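Mannose-6-phosphate isomerase (Helicobacter pylori, PDB 2QH5) probably catalyses the formation of GDP-alpha-D-mannose from alpha-D-mannose 1-phosphate and GTP, the crystallised chain being the N-terminal nucleotidyltransferase domain of a longer enzyme. Local coordinates at residues E104-V109 with V192-V197; I5-L10 with D52-V57; L138-V143 with H255-V260; K88-A93 with M244-A249. One frame throughout, in Å; residues are numbered along the deposited sequence.

Overall arrangement
From the N terminus, interaction 2 closes first: strand 5-10 is joined by 52-57 after a single helix, giving a local parallel pair. Three longer loops then open in turn, at 88-93, 104-109 and 138-143. Interaction 1 closes at 192-197 and is nested inside the loop of interaction 4, which closes at 244-249. Interaction 3 closes last, at 255-260, and crosses both. Interactions 1, 2 and 3 lie along one mixed sheet, where strand 106-111 is neighbour to 5-10 and strand 184-194 is neighbour to 138-144. Interaction 4 joins two helix starts, and its helix 90-99 packs against L10 and V57 of interaction 2.

Interaction 1 of 4, residues E104-V109 with V192-V197; sequences EDLLIV and VFQAGV
L107 and F193 share one face of an antiparallel strand pair, and their side chains cross obliquely. L107 CB lies 4.1 Å from F193 CD1, and the leucine branches extend to A195, with L107 CD1 4.2 Å from A195 CB. Further along the ring, V109 CG2 approaches F193 CE1 at 3.8 Å, also obliquely, so two residues of strand 106-111 line the CD1-CE1 side of the phenyl. L106, I108, V192 and Q194 occupy the other face. There Q194, with CG anti to its backbone N (chi1 -171°), runs extended past D105 O and E104 O, while L106 CD2 touches its CB at 3.9 Å. The Q194 amide turns back to accept a weak capping bond from V197 N at the start of helix 195-205. Backbone bonds fix the register: L107 N gives to F193 O (2.9 Å) and F193 N to L107 O (3.2 Å). A195 N then reaches D105 O at 3.1 Å, nearly along the C=O axis, just as the second strand becomes helix. Strand 184-194 runs antiparallel to both 106-111 and 138-144, as the reversed strand of the GT-A nucleotidyltransferase fold does.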
loop_
_atom_site.group_PDB
_atom_site.type_symbol
_atom_site.label_atom_id
_atom_site.label_comp_id
_atom_site.label_asym_id
_atom_site.label_seq_id
_atom_site.Cartn_x
_atom_site.Cartn_y
_atom_site.Cartn_z
ATOM N N GLU A 104 -2.563 -12.967 -11.860
ATOM C CA GLU A 104 -2.901 -12.087 -12.972
ATOM C C GLU A 104 -3.618 -10.802 -12.593
ATOM O O GLU A 104 -3.675 -9.868 -13.394
ATOM C CB GLU A 104 -3.735 -12.834 -14.023
ATOM C CG GLU A 104 -5.029 -13.465 -13.506
ATOM C CD GLU A 104 -4.892 -14.957 -13.242
ATOM O OE1 GLU A 104 -3.893 -15.560 -13.701
ATOM O OE2 GLU A 104 -5.790 -15.527 -12.583
ATOM N N ASP A 105 -4.185 -10.738 -11.394
ATOM C CA ASP A 105 -4.989 -9.564 -11.066
ATOM C C ASP A 105 -4.150 -8.405 -10.530
ATOM O O ASP A 105 -3.019 -8.601 -10.100
ATOM C CB ASP A 105 -6.253 -9.910 -10.241
ATOM C CG ASP A 105 -5.972 -10.240 -8.788
ATOM O OD1 ASP A 105 -6.371 -11.342 -8.348
ATOM O OD2 ASP A 105 -5.412 -9.391 -8.068
ATOM N N LEU A 106 -4.698 -7.200 -10.610
ATOM C CA LEU A 106 -3.935 -5.984 -10.351
ATOM C C LEU A 106 -4.242 -5.447 -8.977
ATOM O O LEU A 106 -5.393 -5.434 -8.545
ATOM C CB LEU A 106 -4.236 -4.905 -11.403
ATOM C CG LEU A 106 -3.907 -5.215 -12.871
ATOM C CD1 LEU A 106 -4.699 -4.308 -13.805
ATOM C CD2 LEU A 106 -2.406 -5.130 -13.163
ATOM N N LEU A 107 -3.196 -4.984 -8.307
ATOM C CA LEU A 107 -3.272 -4.583 -6.924
ATOM C C LEU A 107 -3.053 -3.096 -6.818
ATOM O O LEU A 107 -2.050 -2.579 -7.293
ATOM C CB LEU A 107 -2.190 -5.305 -6.119
ATOM C CG LEU A 107 -2.463 -6.572 -5.309
ATOM C CD1 LEU A 107 -3.359 -7.551 -6.009
ATOM C CD2 LEU A 107 -1.121 -7.218 -4.973
ATOM N N ILE A 108 -4.003 -2.413 -6.195
ATOM C CA ILE A 108 -3.865 -1.006 -5.876
ATOM C C ILE A 108 -3.673 -0.931 -4.365
ATOM O O ILE A 108 -4.624 -1.143 -3.613
ATOM C CB ILE A 108 -5.115 -0.208 -6.310
ATOM C CG1 ILE A 108 -5.366 -0.368 -7.809
ATOM C CG2 ILE A 108 -4.976 1.278 -5.963
ATOM C CD1 ILE A 108 -6.699 0.193 -8.262
ATOM N N VAL A 109 -2.441 -0.640 -3.942
ATOM C CA VAL A 109 -2.034 -0.668 -2.532
ATOM C C VAL A 109 -2.057 0.739 -1.943
ATOM O O VAL A 109 -1.295 1.603 -2.358
ATOM C CB VAL A 109 -0.619 -1.285 -2.375
ATOM C CG1 VAL A 109 -0.137 -1.194 -0.943
ATOM C CG2 VAL A 109 -0.609 -2.732 -2.845
ATOM N N VAL A 192 0.920 0.492 -7.271
ATOM C CA VAL A 192 0.132 -0.361 -8.164
ATOM C C VAL A 192 1.077 -1.315 -8.879
ATOM O O VAL A 192 2.182 -0.931 -9.256
ATOM C CB VAL A 192 -0.704 0.444 -9.208
ATOM C CG1 VAL A 192 -1.570 -0.495 -10.045
ATOM C CG2 VAL A 192 -1.591 1.488 -8.524
ATOM N N PHE A 193 0.653 -2.566 -9.018
ATOM C CA PHE A 193 1.403 -3.616 -9.708
ATOM C C PHE A 193 0.521 -4.842 -9.828
ATOM O O PHE A 193 -0.440 -4.992 -9.072
ATOM C CB PHE A 193 2.716 -4.007 -8.992
ATOM C CG PHE A 193 2.710 -3.797 -7.486
ATOM C CD1 PHE A 193 1.844 -4.510 -6.654
ATOM C CD2 PHE A 193 3.604 -2.898 -6.904
ATOM C CE1 PHE A 193 1.854 -4.308 -5.282
ATOM C CE2 PHE A 193 3.631 -2.696 -5.525
ATOM C CZ PHE A 193 2.751 -3.388 -4.713
ATOM N N GLN A 194 0.835 -5.715 -10.776
ATOM C CA GLN A 194 0.184 -7.009 -10.834
ATOM C C GLN A 194 0.761 -7.884 -9.715
ATOM O O GLN A 194 1.929 -7.732 -9.349
ATOM C CB GLN A 194 0.416 -7.643 -12.200
ATOM C CG GLN A 194 -0.381 -8.892 -12.455
ATOM C CD GLN A 194 0.304 -9.820 -13.421
ATOM O OE1 GLN A 194 1.308 -10.465 -13.091
ATOM N NE2 GLN A 194 -0.232 -9.899 -14.630
ATOM N N ALA A 195 -0.063 -8.777 -9.165
ATOM C CA ALA A 195 0.337 -9.635 -8.049
ATOM C C ALA A 195 1.535 -10.513 -8.409
ATOM O O ALA A 195 2.512 -10.583 -7.659
ATOM C CB ALA A 195 -0.833 -10.485 -7.593
ATOM N N GLY A 196 1.454 -11.153 -9.572
ATOM C CA GLY A 196 2.508 -12.025 -10.086
ATOM C C GLY A 196 3.863 -11.379 -10.284
ATOM O O GLY A 196 4.873 -11.931 -9.846
ATOM N N VAL A 197 3.896 -10.221 -10.947
ATOM C CA VAL A 197 5.147 -9.473 -11.111
ATOM C C VAL A 197 5.690 -8.951 -9.781
ATOM O O VAL A 197 6.909 -8.969 -9.563
ATOM C CB VAL A 197 5.067 -8.347 -12.218
ATOM C CG1 VAL A 197 3.657 -8.144 -12.689
ATOM C CG2 VAL A 197 5.711 -7.015 -11.766
#

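Interaction 2 of 4, residues I5-L10 with D52-V57; sequences IKNILL and DETLIV
N7 stands beside T54 on one face of a parallel strand pair, and its side chain touches something at every step. Its CB lies 3.9 Å from T54 OG1, and CG, anti to the backbone N (chi1 179°), continues alongside the T54 methyl. At the tip, OD1 packs 3.5 Å from T54 CG2 and accepts from a water at 2.6 Å. That water in turn accepts from T54 OG1, also at 2.6 Å, so it links the two polar tips. The other end of the amide, ND2, gives to T110 OG1 and I108 O, which anchors N7 between strands 53-59 and 106-111.

Beneath these side chains the backbones bond in regular parallel alternation, N7 O receiving L55 N at 2.8 Å almost perfectly straight (176°). The start of the pair is gripped differently: I5 O takes D52 N at 2.7 Å, while D52 OD2 is approached by I5 N at 3.2 Å from above the carboxylate plane. On the other face K6 and E53 run side by side, yet K6 NZ finds its partner in S101 OG. I8 and L10 pack there against L55 and V57.

The two strands and the intervening helix 39-48 form a beta-alpha-beta unit of the Rossmann-like sheet. F44 and F40 of that helix pack on L9, T54 and I56, whereas S97 and A93 of helix 90-99 meet I8, L10, L55 and V57 on the opposite face.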
loop_
_atom_site.group_PDB
_atom_site.type_symbol
_atom_site.label_atom_id
_atom_site.label_comp_id
_atom_site.label_asym_id
_atom_site.label_seq_id
_atom_site.Cartn_x
_atom_site.Cartn_y
_atom_site.Cartn_z
ATOM N N ILE A 5 -9.397 -6.140 -10.331
ATOM C CA ILE A 5 -8.591 -5.112 -9.669
ATOM C C ILE A 5 -8.903 -5.044 -8.166
ATOM O O ILE A 5 -10.047 -4.817 -7.760
ATOM C CB ILE A 5 -8.764 -3.713 -10.308
ATOM C CG1 ILE A 5 -8.620 -3.772 -11.835
ATOM C CG2 ILE A 5 -7.747 -2.746 -9.742
ATOM C CD1 ILE A 5 -8.898 -2.457 -12.531
ATOM N N LYS A 6 -7.867 -5.228 -7.353
ATOM C CA LYS A 6 -8.002 -5.289 -5.910
ATOM C C LYS A 6 -7.428 -4.065 -5.228
ATOM O O LYS A 6 -6.313 -3.637 -5.535
ATOM C CB LYS A 6 -7.257 -6.504 -5.374
ATOM C CG LYS A 6 -8.072 -7.748 -5.171
ATOM C CD LYS A 6 -7.283 -8.666 -4.270
ATOM C CE LYS A 6 -8.035 -9.935 -3.951
ATOM N NZ LYS A 6 -7.191 -10.819 -3.106
ATOM N N ASN A 7 -8.186 -3.515 -4.285
ATOM C CA ASN A 7 -7.661 -2.497 -3.395
ATOM C C ASN A 7 -7.082 -3.180 -2.166
ATOM O O ASN A 7 -7.786 -3.913 -1.481
ATOM C CB ASN A 7 -8.753 -1.506 -2.987
ATOM C CG ASN A 7 -8.246 -0.432 -2.036
ATOM O OD1 ASN A 7 -8.988 0.035 -1.172
ATOM N ND2 ASN A 7 -6.981 -0.040 -2.188
ATOM N N ILE A 8 -5.795 -2.961 -1.905
ATOM C CA ILE A 8 -5.174 -3.432 -0.671
ATOM C C ILE A 8 -5.058 -2.255 0.274
ATOM O O ILE A 8 -4.149 -1.430 0.153
ATOM C CB ILE A 8 -3.790 -4.050 -0.889
ATOM C CG1 ILE A 8 -3.818 -5.099 -2.017
ATOM C CG2 ILE A 8 -3.271 -4.630 0.422
ATOM C CD1 ILE A 8 -4.741 -6.268 -1.782
ATOM N N LEU A 9 -5.989 -2.196 1.219
ATOM C CA LEU A 9 -6.129 -1.054 2.117
ATOM C C LEU A 9 -5.327 -1.334 3.386
ATOM O O LEU A 9 -5.763 -2.084 4.253
ATOM C CB LEU A 9 -7.624 -0.831 2.431
ATOM C CG LEU A 9 -8.219 0.571 2.519
ATOM C CD1 LEU A 9 -9.615 0.474 3.110
ATOM C CD2 LEU A 9 -7.369 1.542 3.333
ATOM N N LEU A 10 -4.137 -0.753 3.482
ATOM C CA LEU A 10 -3.255 -1.014 4.609
ATOM C C LEU A 10 -3.595 -0.148 5.813
ATOM O O LEU A 10 -3.367 1.066 5.788
ATOM C CB LEU A 10 -1.796 -0.774 4.219
ATOM C CG LEU A 10 -1.185 -1.572 3.066
ATOM C CD1 LEU A 10 0.153 -0.964 2.711
ATOM C CD2 LEU A 10 -1.019 -3.026 3.420
ATOM N N ASP A 52 -12.566 -3.728 -7.917
ATOM C CA ASP A 52 -13.511 -4.862 -7.903
ATOM C C ASP A 52 -13.710 -5.519 -6.522
ATOM O O ASP A 52 -14.820 -5.945 -6.178
ATOM C CB ASP A 52 -13.084 -5.937 -8.908
ATOM C CG ASP A 52 -13.085 -5.438 -10.337
ATOM O OD1 ASP A 52 -13.708 -4.388 -10.614
ATOM O OD2 ASP A 52 -12.459 -6.100 -11.191
ATOM N N GLU A 53 -12.623 -5.633 -5.761
ATOM C CA GLU A 53 -12.642 -6.190 -4.411
ATOM C C GLU A 53 -11.713 -5.367 -3.542
ATOM O O GLU A 53 -10.679 -4.901 -4.013
ATOM C CB GLU A 53 -12.117 -7.623 -4.411
ATOM C CG GLU A 53 -12.973 -8.653 -5.135
ATOM C CD GLU A 53 -12.443 -10.075 -4.959
ATOM O OE1 GLU A 53 -13.069 -11.012 -5.500
ATOM O OE2 GLU A 53 -11.406 -10.262 -4.278
ATOM N N THR A 54 -12.069 -5.183 -2.274
ATOM C CA THR A 54 -11.118 -4.628 -1.317
ATOM C C THR A 54 -10.630 -5.720 -0.368
ATOM O O THR A 54 -11.376 -6.639 -0.027
ATOM C CB THR A 54 -11.701 -3.426 -0.549
ATOM O OG1 THR A 54 -12.237 -2.492 -1.492
ATOM C CG2 THR A 54 -10.625 -2.719 0.277
ATOM N N LEU A 55 -9.352 -5.647 -0.014
ATOM C CA LEU A 55 -8.785 -6.429 1.065
ATOM C C LEU A 55 -8.219 -5.444 2.052
ATOM O O LEU A 55 -7.267 -4.732 1.750
ATOM C CB LEU A 55 -7.678 -7.368 0.571
ATOM C CG LEU A 55 -6.975 -8.250 1.622
ATOM C CD1 LEU A 55 -7.984 -9.035 2.433
ATOM C CD2 LEU A 55 -5.983 -9.209 0.965
ATOM N N ILE A 56 -8.838 -5.392 3.226
ATOM C CA ILE A 56 -8.410 -4.533 4.318
ATOM C C ILE A 56 -7.480 -5.330 5.204
ATOM O O ILE A 56 -7.827 -6.417 5.673
ATOM C CB ILE A 56 -9.610 -4.086 5.147
ATOM C CG1 ILE A 56 -10.764 -3.685 4.211
ATOM C CG2 ILE A 56 -9.206 -3.000 6.129
ATOM C CD1 ILE A 56 -11.548 -2.501 4.668
ATOM N N VAL A 57 -6.277 -4.817 5.394
ATOM C CA VAL A 57 -5.363 -5.450 6.311
ATOM C C VAL A 57 -5.174 -4.563 7.550
ATOM O O VAL A 57 -4.704 -3.443 7.453
ATOM C CB VAL A 57 -4.049 -5.959 5.609
ATOM C CG1 VAL A 57 -3.873 -5.361 4.223
ATOM C CG2 VAL A 57 -2.814 -5.796 6.490
HETATM O O HOH W 1 -11.609 0.069 -1.336
#

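Interaction 3 of 4, residues L138-V143 with H255-V260; sequences LVTFGV and HKIKMV
Strands 138-144 and 257-261 form a parallel pair at one side of the mixed GT-A sheet, beyond the antiparallel strand 184-194 that borders 138-144 on its other flank. The two short strand segments are twisted against each other by 39°.

Five backbone hydrogen bonds alternate between the two chains. L138 N opens the series by giving to K256 O at 2.8 Å, before the second strand has properly begun. T140 N meets K258 O at 3.0 Å, almost straight (178°) and nearly along the C=O axis. Two others are less ideal: K258 N stands well above the carbonyl plane of L138 O, and G142 N, 2.9 Å from V260 O, is likewise displaced from its plane.

Apolar contacts are divided between the faces. V139 and V260 cross obliquely on one of them, with V139 CG1 3.8 Å from V260 CG2. F141 runs alongside V260, its CD2 next to V260 CB, and A129 and L132 of helix 119-134 cover this side. On the other face T140 directs OG1 anti to its backbone N (chi1 -168°), which leaves CG2 in the crowded position between N and carbonyl carbon. The methyl thereby packs closest on K258 O (3.3 Å), and also touches I257 CG2.

The thioether of M259 lies on this second face too, along G142: M259 CG is 3.6 Å from G142 N, and M259 SD is 3.8 Å from G142 CA. A bend at chi3 then brings M259 CE to 3.9 Å from G142 CA.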
loop_
_atom_site.group_PDB
_atom_site.type_symbol
_atom_site.label_atom_id
_atom_site.label_comp_id
_atom_site.label_asym_id
_atom_site.label_seq_id
_atom_site.Cartn_x
_atom_site.Cartn_y
_atom_site.Cartn_z
ATOM N N LEU A 138 6.257 -1.964 -11.581
ATOM C CA LEU A 138 5.883 -1.633 -10.206
ATOM C C LEU A 138 5.724 -0.126 -10.121
ATOM O O LEU A 138 6.700 0.616 -10.238
ATOM C CB LEU A 138 6.976 -2.056 -9.213
ATOM C CG LEU A 138 7.443 -3.512 -9.181
ATOM C CD1 LEU A 138 8.487 -3.701 -8.094
ATOM C CD2 LEU A 138 6.272 -4.452 -8.967
ATOM N N VAL A 139 4.500 0.327 -9.908
ATOM C CA VAL A 139 4.205 1.735 -10.057
ATOM C C VAL A 139 4.137 2.375 -8.700
ATOM O O VAL A 139 3.450 1.892 -7.802
ATOM C CB VAL A 139 2.887 1.979 -10.844
ATOM C CG1 VAL A 139 2.758 3.433 -11.221
ATOM C CG2 VAL A 139 2.836 1.107 -12.089
ATOM N N THR A 140 4.879 3.465 -8.564
ATOM C CA THR A 140 4.889 4.269 -7.359
ATOM C C THR A 140 4.329 5.666 -7.675
ATOM O O THR A 140 4.098 5.987 -8.838
ATOM C CB THR A 140 6.308 4.344 -6.776
ATOM O OG1 THR A 140 6.247 4.895 -5.456
ATOM C CG2 THR A 140 7.223 5.190 -7.652
ATOM N N PHE A 141 4.087 6.480 -6.649
ATOM C CA PHE A 141 3.470 7.788 -6.846
ATOM C C PHE A 141 4.290 8.912 -6.219
ATOM O O PHE A 141 4.651 8.846 -5.042
ATOM C CB PHE A 141 2.047 7.823 -6.278
ATOM C CG PHE A 141 1.048 6.986 -7.038
ATOM C CD1 PHE A 141 0.987 5.601 -6.866
ATOM C CD2 PHE A 141 0.129 7.588 -7.888
ATOM C CE1 PHE A 141 0.052 4.830 -7.556
ATOM C CE2 PHE A 141 -0.814 6.820 -8.582
ATOM C CZ PHE A 141 -0.854 5.443 -8.413
ATOM N N GLY A 142 4.562 9.952 -7.004
ATOM C CA GLY A 142 5.371 11.069 -6.539
ATOM C C GLY A 142 4.566 12.251 -6.032
ATOM O O GLY A 142 3.522 12.590 -6.589
ATOM N N VAL A 143 5.058 12.872 -4.965
ATOM C CA VAL A 143 4.465 14.092 -4.428
ATOM C C VAL A 143 5.564 15.143 -4.325
ATOM O O VAL A 143 6.631 14.884 -3.759
ATOM C CB VAL A 143 3.782 13.854 -3.054
ATOM C CG1 VAL A 143 3.485 15.172 -2.343
ATOM C CG2 VAL A 143 2.499 13.055 -3.229
ATOM N N HIS A 255 14.488 -2.906 -10.737
ATOM C CA HIS A 255 14.778 -2.242 -11.998
ATOM C C HIS A 255 13.495 -1.873 -12.751
ATOM O O HIS A 255 13.559 -1.244 -13.808
ATOM C CB HIS A 255 15.659 -3.133 -12.877
ATOM C CG HIS A 255 17.009 -3.417 -12.296
ATOM N ND1 HIS A 255 17.994 -2.458 -12.192
ATOM C CD2 HIS A 255 17.542 -4.559 -11.797
ATOM C CE1 HIS A 255 19.072 -2.995 -11.648
ATOM N NE2 HIS A 255 18.824 -4.267 -11.398
ATOM N N LYS A 256 12.343 -2.254 -12.198
ATOM C CA LYS A 256 11.060 -2.138 -12.894
ATOM C C LYS A 256 10.108 -1.092 -12.318
ATOM O O LYS A 256 8.896 -1.297 -12.299
ATOM C CB LYS A 256 10.384 -3.499 -12.940
ATOM C CG LYS A 256 11.240 -4.533 -13.620
ATOM C CD LYS A 256 10.533 -5.845 -13.840
ATOM C CE LYS A 256 11.450 -6.773 -14.628
ATOM N NZ LYS A 256 10.996 -8.182 -14.609
ATOM N N ILE A 257 10.655 0.046 -11.901
ATOM C CA ILE A 257 9.887 1.090 -11.223
ATOM C C ILE A 257 9.580 2.314 -12.097
ATOM O O ILE A 257 10.493 2.955 -12.624
ATOM C CB ILE A 257 10.621 1.547 -9.937
ATOM C CG1 ILE A 257 10.825 0.353 -9.007
ATOM C CG2 ILE A 257 9.858 2.677 -9.211
ATOM C CD1 ILE A 257 11.780 0.623 -7.877
ATOM N N LYS A 258 8.292 2.638 -12.231
ATOM C CA LYS A 258 7.866 3.904 -12.836
ATOM C C LYS A 258 7.114 4.782 -11.835
ATOM O O LYS A 258 6.658 4.308 -10.803
ATOM C CB LYS A 258 7.012 3.659 -14.084
ATOM C CG LYS A 258 7.751 2.963 -15.232
ATOM C CD LYS A 258 8.802 3.858 -15.870
ATOM C CE LYS A 258 9.365 3.229 -17.132
ATOM N NZ LYS A 258 10.568 2.411 -16.863
ATOM N N MET A 259 6.986 6.065 -12.141
ATOM C CA MET A 259 6.337 6.997 -11.229
ATOM C C MET A 259 5.154 7.677 -11.915
ATOM O O MET A 259 5.138 7.821 -13.138
ATOM C CB MET A 259 7.342 8.048 -10.757
ATOM C CG MET A 259 6.965 8.746 -9.462
ATOM S SD MET A 259 7.970 10.202 -9.137
ATOM C CE MET A 259 7.038 11.394 -10.088
ATOM N N VAL A 260 4.154 8.059 -11.124
ATOM C CA VAL A 260 3.046 8.904 -11.578
ATOM C C VAL A 260 2.890 10.027 -10.550
ATOM O O VAL A 260 2.882 9.764 -9.355
ATOM C CB VAL A 260 1.720 8.106 -11.709
ATOM C CG1 VAL A 260 0.602 8.986 -12.251
ATOM C CG2 VAL A 260 1.899 6.900 -12.610
#

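Interaction 4 of 4, residues K88-A93 with M244-A249; sequences KNTANA and MSIDIA
Two helix starts meet here, and the tight part of their contact is built on A91 and T90. The A91 methyl presses against the M244 carbonyl, with CB 3.1 Å from M244 O, while A91 N gives a hydrogen bond to the same oxygen at 3.2 Å, somewhat bent at 138°. N89 lays its CB against this oxygen as well, 3.3 Å from M244 O. A91 CB also meets A249 CB at 3.9 Å, and I246 CD1 closes in nearby. T90 has OG1 in the crowded position between backbone N and carbonyl carbon (chi1 55°). From there the hydroxyl oxygen accepts from I246 N at 3.0 Å in a nearly straight bond (164°), so a side chain of one helix takes up an N-H in the first turn of the other.

On the partly exposed side the contact loosens. The N89 amide brings OD1 no closer than 3.7 Å to S245 CA and instead accepts from its own neighbour T90 N, while N89 ND2 reaches D243 OD1. The M244 side chain starts away from 88-93 and makes no close approach to it, leaving the contact to its backbone.

Around this junction, I209 of helix 207-216 touches both N92 and M244. F191 of strand 184-194 packs on I246 and D247, and E168 of strand 165-168 lies against S245, D247 and I248. A93, one turn into helix 90-99, rests on L10 and V57 of the central sheet.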
loop_
_atom_site.group_PDB
_atom_site.type_symbol
_atom_site.label_atom_id
_atom_site.label_comp_id
_atom_site.label_asym_id
_atom_site.label_seq_id
_atom_site.Cartn_x
_atom_site.Cartn_y
_atom_site.Cartn_z
ATOM N N LYS A 88 4.417 -6.979 10.922
ATOM C CA LYS A 88 5.791 -7.101 10.448
ATOM C C LYS A 88 6.031 -6.240 9.203
ATOM O O LYS A 88 6.735 -6.636 8.274
ATOM C CB LYS A 88 6.169 -8.566 10.214
ATOM C CG LYS A 88 7.123 -9.146 11.264
ATOM C CD LYS A 88 6.538 -9.130 12.664
ATOM C CE LYS A 88 7.403 -9.900 13.663
ATOM N NZ LYS A 88 8.784 -9.358 13.815
ATOM N N ASN A 89 5.417 -5.056 9.215
ATOM C CA ASN A 89 5.653 -3.987 8.240
ATOM C C ASN A 89 5.094 -4.257 6.843
ATOM O O ASN A 89 4.597 -5.349 6.566
ATOM C CB ASN A 89 7.136 -3.614 8.193
ATOM C CG ASN A 89 7.356 -2.125 8.218
ATOM O OD1 ASN A 89 7.012 -1.420 7.279
ATOM N ND2 ASN A 89 7.926 -1.636 9.306
ATOM N N THR A 90 5.183 -3.254 5.972
ATOM C CA THR A 90 4.505 -3.272 4.660
ATOM C C THR A 90 4.945 -4.357 3.679
ATOM O O THR A 90 4.106 -4.926 2.986
ATOM C CB THR A 90 4.569 -1.905 3.974
ATOM O OG1 THR A 90 5.937 -1.483 3.875
ATOM C CG2 THR A 90 3.776 -0.876 4.779
ATOM N N ALA A 91 6.237 -4.668 3.628
ATOM C CA ALA A 91 6.719 -5.712 2.715
ATOM C C ALA A 91 6.017 -7.044 2.960
ATOM O O ALA A 91 5.704 -7.777 2.017
ATOM C CB ALA A 91 8.236 -5.879 2.812
ATOM N N ASN A 92 5.763 -7.342 4.232
ATOM C CA ASN A 92 5.087 -8.567 4.620
ATOM C C ASN A 92 3.582 -8.474 4.412
ATOM O O ASN A 92 2.967 -9.435 3.987
ATOM C CB ASN A 92 5.436 -8.945 6.066
ATOM C CG ASN A 92 6.930 -9.251 6.253
ATOM O OD1 ASN A 92 7.464 -10.198 5.668
ATOM N ND2 ASN A 92 7.605 -8.443 7.066
ATOM N N ALA A 93 2.994 -7.313 4.682
ATOM C CA ALA A 93 1.551 -7.144 4.512
ATOM C C ALA A 93 1.181 -7.193 3.038
ATOM O O ALA A 93 0.154 -7.769 2.675
ATOM C CB ALA A 93 1.087 -5.852 5.124
ATOM N N MET A 244 10.273 -5.608 7.889
ATOM C CA MET A 244 10.862 -4.818 6.801
ATOM C C MET A 244 9.824 -4.112 5.936
ATOM O O MET A 244 8.794 -4.696 5.601
ATOM C CB MET A 244 11.732 -5.705 5.918
ATOM C CG MET A 244 12.490 -4.943 4.859
ATOM S SD MET A 244 13.779 -5.938 4.144
ATOM C CE MET A 244 14.959 -5.979 5.500
ATOM N N SER A 245 10.215 -2.936 5.472
ATOM C CA SER A 245 9.427 -2.083 4.611
ATOM C C SER A 245 9.515 -2.460 3.157
ATOM O O SER A 245 10.526 -2.943 2.719
ATOM C CB SER A 245 9.941 -0.677 4.739
ATOM O OG SER A 245 8.888 0.197 4.494
ATOM N N ILE A 246 8.469 -2.205 2.393
ATOM C CA ILE A 246 8.550 -2.516 0.966
ATOM C C ILE A 246 9.600 -1.646 0.258
ATOM O O ILE A 246 10.249 -2.082 -0.701
ATOM C CB ILE A 246 7.164 -2.401 0.293
ATOM C CG1 ILE A 246 7.181 -3.017 -1.103
ATOM C CG2 ILE A 246 6.687 -0.965 0.274
ATOM C CD1 ILE A 246 7.582 -4.483 -1.109
ATOM N N ASP A 247 9.782 -0.435 0.781
ATOM C CA ASP A 247 10.719 0.527 0.236
ATOM C C ASP A 247 12.136 0.025 0.391
ATOM O O ASP A 247 12.948 0.198 -0.503
ATOM C CB ASP A 247 10.559 1.884 0.919
ATOM C CG ASP A 247 9.104 2.321 1.024
ATOM O OD1 ASP A 247 8.354 1.745 1.847
ATOM O OD2 ASP A 247 8.713 3.255 0.294
ATOM N N ILE A 248 12.425 -0.614 1.519
ATOM C CA ILE A 248 13.756 -1.161 1.777
ATOM C C ILE A 248 13.934 -2.505 1.071
ATOM O O ILE A 248 14.947 -2.739 0.407
ATOM C CB ILE A 248 14.024 -1.281 3.303
ATOM C CG1 ILE A 248 14.159 0.113 3.927
ATOM C CG2 ILE A 248 15.274 -2.115 3.585
ATOM C CD1 ILE A 248 13.930 0.159 5.432
ATOM N N ALA A 249 12.924 -3.366 1.199
ATOM C CA ALA A 249 12.949 -4.727 0.650
ATOM C C ALA A 249 13.069 -4.786 -0.864
ATOM O O ALA A 249 13.790 -5.633 -1.408
ATOM C CB ALA A 249 11.704 -5.497 1.090
#